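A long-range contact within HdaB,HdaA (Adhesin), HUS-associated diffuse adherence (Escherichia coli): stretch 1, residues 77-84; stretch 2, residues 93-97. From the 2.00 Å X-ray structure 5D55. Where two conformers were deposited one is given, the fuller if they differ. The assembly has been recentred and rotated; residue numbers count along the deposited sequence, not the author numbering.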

# COMPACT_ATOMS: atom_id res chain seq x y z
N ARG B 77 8.09 -23.69 -3.35
CA ARG B 77 8.72 -22.36 -3.28
C ARG B 77 8.24 -21.53 -4.47
O ARG B 77 7.73 -22.10 -5.43
CB ARG B 77 10.25 -22.47 -3.32
CG ARG B 77 10.82 -23.05 -4.62
CD ARG B 77 12.30 -22.73 -4.76
NE ARG B 77 12.88 -23.21 -6.01
CZ ARG B 77 13.50 -24.38 -6.16
NH1 ARG B 77 13.64 -25.20 -5.13
NH2 ARG B 77 13.98 -24.73 -7.34
N ILE B 78 8.40 -20.21 -4.41
CA ILE B 78 8.23 -19.37 -5.60
C ILE B 78 9.47 -19.50 -6.47
O ILE B 78 10.60 -19.47 -5.95
CB ILE B 78 8.02 -17.88 -5.24
CG1 ILE B 78 6.84 -17.71 -4.28
CG2 ILE B 78 7.84 -17.00 -6.51
CD1 ILE B 78 5.48 -17.96 -4.95
N GLY B 79 9.28 -19.65 -7.78
CA GLY B 79 10.39 -19.66 -8.73
C GLY B 79 10.23 -18.63 -9.84
O GLY B 79 9.22 -17.90 -9.91
N GLY B 80 11.22 -18.59 -10.71
CA GLY B 80 11.18 -17.76 -11.90
C GLY B 80 12.40 -16.87 -11.98
O GLY B 80 12.94 -16.45 -10.95
N ASN B 81 12.85 -16.62 -13.21
CA ASN B 81 13.90 -15.64 -13.49
C ASN B 81 13.62 -14.30 -12.84
O ASN B 81 12.48 -13.84 -12.82
CB ASN B 81 14.04 -15.44 -15.00
N GLY B 82 14.66 -13.69 -12.32
CA GLY B 82 14.54 -12.38 -11.74
C GLY B 82 14.15 -12.29 -10.28
O GLY B 82 14.26 -11.26 -9.70
N TRP B 83 13.69 -13.39 -9.71
CA TRP B 83 13.22 -13.37 -8.35
C TRP B 83 14.30 -13.76 -7.35
O TRP B 83 15.01 -14.69 -7.56
CB TRP B 83 11.97 -14.25 -8.18
CG TRP B 83 10.76 -13.82 -8.95
CD1 TRP B 83 10.35 -14.29 -10.13
CD2 TRP B 83 9.80 -12.86 -8.56
NE1 TRP B 83 9.22 -13.70 -10.53
CE2 TRP B 83 8.85 -12.80 -9.58
CE3 TRP B 83 9.66 -12.01 -7.47
CZ2 TRP B 83 7.77 -11.93 -9.53
CZ3 TRP B 83 8.57 -11.17 -7.43
CH2 TRP B 83 7.65 -11.15 -8.44
N SER B 84 14.41 -13.02 -6.27
CA SER B 84 15.46 -13.08 -5.33
C SER B 84 14.73 -13.22 -3.90
O SER B 84 13.71 -12.65 -3.69
CB SER B 84 16.46 -11.93 -5.41
OG SER B 84 17.11 -11.89 -6.67
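Stretch 2 (93-97) GVFNT

Stretch 2 runs antiparallel to the end of stretch 1 and is joined to it through a single bridge, Ser84 with Phe95, whose CA atoms lie 5.2 Å apart; one step along, the CA atoms of Trp83 and Asn96 are 4.9 Å apart. Both residues of the bridge are extended, with phi/psi of -130/147 for Ser84 and -129/151 for Phe95, and each gives and takes one hydrogen bond: Ser84 N donates to Phe95 O at 2.9 Å, and Phe95 N donates to Ser84 O at 2.7 Å. The two carbonyl oxygens also receive CA-H...O contacts, Trp83 CA to Phe95 O at 3.4 Å and Val94 CA to Ser84 O at 3.2 Å.

Stretch 1 reaches this bridge by leaving its strand, residues 77-79, and folding through a type II turn from Gly80 to Trp83, closed by a weak hydrogen bond from Trp83 N to Gly80 O at 3.4 Å. Gly82, at phi/psi 87/-13, has backbone angles that would jam a CB against the preceding carbonyl oxygen. The turn brings the Trp83 side chain beside stretch 2: its CA-to-CB bond points sideways, but with chi1 in the m well the end of the ring comes nearer.

Val94, the residue with the most surface covered, points toward stretch 1 with chi1 m. Its CG2 is the atom of closest approach to two apolar side chains, lying 3.5 Å from Ile78 CG2 and 3.6 Å from Trp83 CE3. A single methyl thus packs against both the strand before the turn and the indole of the turn's last residue.

Asn96 also points toward stretch 1 and lies over one face of the Trp83 indole. Its CB is 4.2 Å from the centroid of the six-membered ring and 19° off the normal, a CH-pi contact, while ND2 comes to 3.3 Å from Trp83 CH2. The same CB lies 3.3 Å from Gly82 O. The amide nitrogen keeps a polar partner as well: Asn96 ND2 donates to water 1 at 3.0 Å, and that water donates to Asn81 O at 3.0 Å, linking the side chain to the turn.

The CA-to-CB bond of Phe95, between Val94 and Asn96, points away from stretch 1, though CB still touches it, and the hydrogen bonds to Ser84 are both made by the backbone. Farther along, water 2 accepts from Thr97 N at 3.0 Å and donates to Gly82 O at 3.1 Å, extending the connection by solvent beyond the single bridge. Together the stretches bury 388 Å².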

# COMPACT_ATOMS: atom_id res chain seq x y z
N GLY B 93 8.88 -13.68 1.63
CA GLY B 93 8.65 -13.67 0.21
C GLY B 93 9.84 -13.52 -0.73
O GLY B 93 10.95 -13.56 -0.34
N VAL B 94 9.54 -13.38 -2.00
CA VAL B 94 10.58 -13.15 -3.01
C VAL B 94 10.35 -11.76 -3.60
O VAL B 94 9.22 -11.24 -3.57
CB VAL B 94 10.55 -14.22 -4.15
CG1 VAL B 94 10.98 -15.59 -3.62
CG2 VAL B 94 9.17 -14.30 -4.80
N PHE B 95 11.43 -11.18 -4.12
CA PHE B 95 11.43 -9.82 -4.64
C PHE B 95 12.01 -9.80 -6.03
O PHE B 95 12.88 -10.59 -6.37
CB PHE B 95 12.31 -8.90 -3.78
CG PHE B 95 11.78 -8.60 -2.41
CD1 PHE B 95 11.86 -9.55 -1.39
CD2 PHE B 95 11.28 -7.34 -2.11
CE1 PHE B 95 11.39 -9.25 -0.10
CE2 PHE B 95 10.82 -7.03 -0.82
CZ PHE B 95 10.88 -7.99 0.19
N ASN B 96 11.58 -8.86 -6.84
CA ASN B 96 12.30 -8.52 -8.03
C ASN B 96 12.43 -7.01 -8.16
O ASN B 96 11.88 -6.31 -7.38
CB ASN B 96 11.71 -9.15 -9.28
CG ASN B 96 10.41 -8.54 -9.68
OD1 ASN B 96 10.13 -7.38 -9.45
ND2 ASN B 96 9.61 -9.33 -10.33
N THR B 97 13.18 -6.55 -9.13
CA THR B 97 13.34 -5.14 -9.36
C THR B 97 12.86 -4.72 -10.72
O THR B 97 13.47 -3.93 -11.34
CB THR B 97 14.78 -4.68 -9.20
OG1 THR B 97 15.60 -5.42 -10.08
CG2 THR B 97 15.24 -4.86 -7.83
O HOH W 1 11.04 -11.50 -11.74
O HOH W 2 14.65 -8.45 -10.92